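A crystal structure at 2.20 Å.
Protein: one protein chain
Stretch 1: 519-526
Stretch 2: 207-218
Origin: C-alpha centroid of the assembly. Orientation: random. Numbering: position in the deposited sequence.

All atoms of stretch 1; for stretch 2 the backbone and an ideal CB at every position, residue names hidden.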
# COMPACT_ATOMS: atom_id res chain seq x y z
N ALA A 519 11.72 -6.34 -1.52
CA ALA A 519 13.17 -6.48 -1.52
C ALA A 519 13.78 -5.89 -2.78
O ALA A 519 14.81 -5.20 -2.72
CB ALA A 519 13.55 -7.96 -1.39
N ILE A 520 13.16 -6.13 -3.94
CA ILE A 520 13.68 -5.59 -5.19
C ILE A 520 13.62 -4.07 -5.18
O ILE A 520 14.58 -3.39 -5.56
CB ILE A 520 12.90 -6.17 -6.38
CG1 ILE A 520 13.17 -7.67 -6.49
CG2 ILE A 520 13.27 -5.45 -7.66
CD1 ILE A 520 12.33 -8.35 -7.55
N LYS A 521 12.49 -3.51 -4.73
CA LYS A 521 12.33 -2.06 -4.73
C LYS A 521 13.27 -1.39 -3.73
O LYS A 521 13.84 -0.34 -4.03
CB LYS A 521 10.88 -1.69 -4.45
CG LYS A 521 9.92 -2.02 -5.57
CD LYS A 521 8.49 -1.61 -5.22
CE LYS A 521 7.65 -2.79 -4.78
NZ LYS A 521 6.41 -2.38 -4.07
N LEU A 522 13.45 -1.99 -2.55
CA LEU A 522 14.35 -1.41 -1.56
C LEU A 522 15.79 -1.43 -2.05
O LEU A 522 16.52 -0.43 -1.92
CB LEU A 522 14.23 -2.16 -0.23
CG LEU A 522 15.40 -1.97 0.73
CD1 LEU A 522 15.28 -0.62 1.43
CD2 LEU A 522 15.49 -3.11 1.73
N VAL A 523 16.22 -2.54 -2.63
CA VAL A 523 17.63 -2.72 -2.95
C VAL A 523 18.00 -2.00 -4.24
O VAL A 523 19.10 -1.44 -4.35
CB VAL A 523 17.95 -4.23 -3.03
CG1 VAL A 523 19.33 -4.45 -3.61
CG2 VAL A 523 17.86 -4.86 -1.65
N TRP A 524 17.11 -1.98 -5.23
CA TRP A 524 17.48 -1.61 -6.59
C TRP A 524 16.82 -0.33 -7.08
O TRP A 524 16.91 -0.03 -8.28
CB TRP A 524 17.16 -2.77 -7.53
CG TRP A 524 18.07 -3.92 -7.28
CD1 TRP A 524 17.72 -5.19 -6.91
CD2 TRP A 524 19.50 -3.89 -7.33
NE1 TRP A 524 18.85 -5.95 -6.76
CE2 TRP A 524 19.95 -5.18 -7.01
CE3 TRP A 524 20.44 -2.90 -7.64
CZ2 TRP A 524 21.31 -5.51 -6.97
CZ3 TRP A 524 21.78 -3.22 -7.60
CH2 TRP A 524 22.20 -4.52 -7.27
N SER A 525 16.18 0.43 -6.20
CA SER A 525 15.67 1.73 -6.59
C SER A 525 15.72 2.66 -5.38
O SER A 525 15.90 2.22 -4.24
CB SER A 525 14.24 1.64 -7.15
OG SER A 525 13.31 1.29 -6.14
N CYS A 526 15.57 3.95 -5.66
CA CYS A 526 15.48 4.97 -4.63
C CYS A 526 14.24 5.81 -4.90
O CYS A 526 13.67 5.77 -5.99
CB CYS A 526 16.73 5.86 -4.61
SG CYS A 526 17.10 6.67 -6.18
N UNK A 207 18.45 -13.79 -8.67
CA UNK A 207 17.37 -12.98 -8.12
C UNK A 207 17.78 -11.52 -7.96
O UNK A 207 16.97 -10.61 -8.17
CB UNK A 207 16.92 -13.55 -6.77
N UNK A 208 19.04 -11.27 -7.59
CA UNK A 208 19.51 -9.89 -7.51
C UNK A 208 19.76 -9.31 -8.90
O UNK A 208 19.53 -8.12 -9.13
CB UNK A 208 20.79 -9.81 -6.67
N UNK A 209 20.24 -10.14 -9.83
CA UNK A 209 20.45 -9.69 -11.20
C UNK A 209 19.15 -9.21 -11.83
O UNK A 209 19.08 -8.11 -12.39
CB UNK A 209 21.06 -10.81 -12.04
N UNK A 210 18.09 -10.03 -11.73
CA UNK A 210 16.81 -9.65 -12.32
C UNK A 210 16.22 -8.44 -11.60
O UNK A 210 15.66 -7.55 -12.24
CB UNK A 210 15.83 -10.82 -12.27
N UNK A 211 16.33 -8.40 -10.26
CA UNK A 211 15.85 -7.25 -9.52
C UNK A 211 16.49 -5.96 -9.98
O UNK A 211 15.81 -4.95 -10.21
CB UNK A 211 16.10 -7.45 -8.02
N UNK A 212 17.82 -5.97 -10.15
CA UNK A 212 18.52 -4.79 -10.64
C UNK A 212 18.01 -4.39 -12.02
O UNK A 212 17.74 -3.21 -12.27
CB UNK A 212 20.03 -5.04 -10.69
N UNK A 213 17.87 -5.37 -12.92
CA UNK A 213 17.40 -5.06 -14.27
C UNK A 213 15.97 -4.56 -14.26
O UNK A 213 15.63 -3.63 -15.01
CB UNK A 213 17.51 -6.29 -15.17
N UNK A 214 15.11 -5.15 -13.43
CA UNK A 214 13.70 -4.77 -13.40
C UNK A 214 13.53 -3.28 -13.14
O UNK A 214 12.72 -2.61 -13.80
CB UNK A 214 12.96 -5.57 -12.33
N UNK A 215 14.27 -2.74 -12.17
CA UNK A 215 14.07 -1.35 -11.76
C UNK A 215 14.75 -0.36 -12.69
O UNK A 215 14.57 0.85 -12.51
CB UNK A 215 14.59 -1.15 -10.33
N UNK A 216 15.51 -0.82 -13.68
CA UNK A 216 16.12 0.04 -14.65
C UNK A 216 17.62 0.25 -14.51
O UNK A 216 18.15 1.18 -15.13
CB UNK A 216 15.42 1.40 -14.60
N UNK A 217 18.31 -0.58 -13.74
CA UNK A 217 19.75 -0.46 -13.58
C UNK A 217 20.48 -1.26 -14.66
O UNK A 217 19.90 -2.12 -15.34
CB UNK A 217 20.17 -0.93 -12.19
N UNK A 218 21.77 -0.96 -14.83
CA UNK A 218 22.65 -1.79 -15.63
C UNK A 218 23.69 -2.41 -14.71
O UNK A 218 24.60 -1.71 -14.24
CB UNK A 218 23.31 -0.98 -16.75

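The helix of stretch 2 crosses that of stretch 1 at -72°, with 9.1 Å between the axes at closest approach. The contact is concentrated at a few positions. At 207 the CA-to-CB bond points sideways and no atom of stretch 1 lies within 5.5 Å of the ideal CB; many residues would fit, and L207 is deposited.

Position 208 also points sideways, but its ideal CB is 4.3 Å from W524 NE1, an indole donor in need of an acceptor. A flexible side chain ending in oxygen, such as glutamine or glutamate, would suit. The residue is Q208: its end comes nearer to stretch 1, and W524 NE1 donates to Q208 OE1 at 3.1 Å, near the plane of the ring. A water also donates to Q208 OE1 (2.8 Å from its oxygen), and weakly to A519 O, 3.5 Å from that same oxygen.

Positions 209 and 210 point away, leaving stretch 1 no say in the choice; they are L209 and M210.

At 211 the ideal CB would point toward stretch 1, yet it would lie 3.0 Å from W524 CD1, a clash, and 3.3 Å from I520 CG1. Only glycine fits comfortably. G211 lets the backbones close in, G211 CA lying 5.1 Å from I520 CA, and W524 CD1 packs 3.4 Å from G211 C.

The ideal CB of 212 sits 3.6 Å from W524 CD2, above the indole. A small apolar group can rest there, and A212 does: A212 CB makes a CH-pi contact, 12° off the normal of the six-membered ring.

Position 213 points away and is L213. Position 214 points toward stretch 1, its ideal CB 4.7 Å from I520 CG2, which favors an apolar or aromatic side chain. In Y214 the ring edge meets isoleucine, Y214 CD2 lying 4.0 Å from I520 CD1.

The ideal CB of 215 lies a tight 3.3 Å from W524 O and 4.2 Å from S525 CB, while I520 CG2 and W524 CB offer apolar partners to a long, pliable side chain. M215 packs its CG 3.8 Å from both I520 CG2 and W524 CB, while M215 CE reaches S525 OG at 3.8 Å.

At 216 the positive phi of 106° closes a Schellman motif, and a CB would jam against the preceding carbonyl; hence G216.

Position 217 points toward stretch 1, its ideal CB 5.0 Å from W524 CE3; W524 O, a little farther off, invites a donor such as asparagine or glutamine. N217 ND2 donates across to W524 O at 2.9 Å; within its own stretch N217 ND2 also donates to A212 O at 2.9 Å. Position 218 is out of reach and holds K218.

Stretch 2 207-218: LQLMGALYMGNK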
# COMPACT_ATOMS: atom_id res chain seq x y z
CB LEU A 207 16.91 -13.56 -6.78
CG LEU A 207 15.76 -14.57 -6.81
CD1 LEU A 207 16.06 -15.74 -7.73
CD2 LEU A 207 15.44 -15.06 -5.41
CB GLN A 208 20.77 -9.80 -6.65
CG GLN A 208 20.60 -10.30 -5.22
CD GLN A 208 19.83 -9.34 -4.32
OE1 GLN A 208 19.27 -8.35 -4.79
NE2 GLN A 208 19.80 -9.64 -3.03
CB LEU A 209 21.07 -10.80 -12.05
CG LEU A 209 21.13 -10.54 -13.55
CD1 LEU A 209 22.12 -9.42 -13.84
CD2 LEU A 209 21.50 -11.81 -14.30
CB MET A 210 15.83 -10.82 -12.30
CG MET A 210 16.34 -12.05 -13.05
SD MET A 210 16.85 -11.69 -14.75
CE MET A 210 15.32 -11.07 -15.45
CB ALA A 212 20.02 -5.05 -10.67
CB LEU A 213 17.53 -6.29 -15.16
CG LEU A 213 18.95 -6.68 -15.57
CD1 LEU A 213 18.97 -8.06 -16.22
CD2 LEU A 213 19.53 -5.64 -16.51
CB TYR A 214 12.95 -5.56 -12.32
CG TYR A 214 12.78 -7.04 -12.58
CD1 TYR A 214 12.83 -7.56 -13.87
CD2 TYR A 214 12.56 -7.92 -11.52
CE1 TYR A 214 12.67 -8.92 -14.10
CE2 TYR A 214 12.41 -9.27 -11.74
CZ TYR A 214 12.46 -9.77 -13.03
OH TYR A 214 12.30 -11.12 -13.24
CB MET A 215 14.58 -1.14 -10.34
CG MET A 215 13.92 -2.07 -9.32
SD MET A 215 12.12 -2.11 -9.47
CE MET A 215 11.69 -0.43 -9.06
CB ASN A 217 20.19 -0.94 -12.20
CG ASN A 217 19.43 -0.26 -11.08
OD1 ASN A 217 19.72 0.88 -10.72
ND2 ASN A 217 18.45 -0.96 -10.51
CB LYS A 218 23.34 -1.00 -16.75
CG LYS A 218 24.39 -1.80 -17.48
CD LYS A 218 24.83 -1.15 -18.77
CE LYS A 218 25.84 -2.03 -19.48
NZ LYS A 218 26.22 -1.49 -20.82
O HOH W 1 16.56 -7.57 -4.53
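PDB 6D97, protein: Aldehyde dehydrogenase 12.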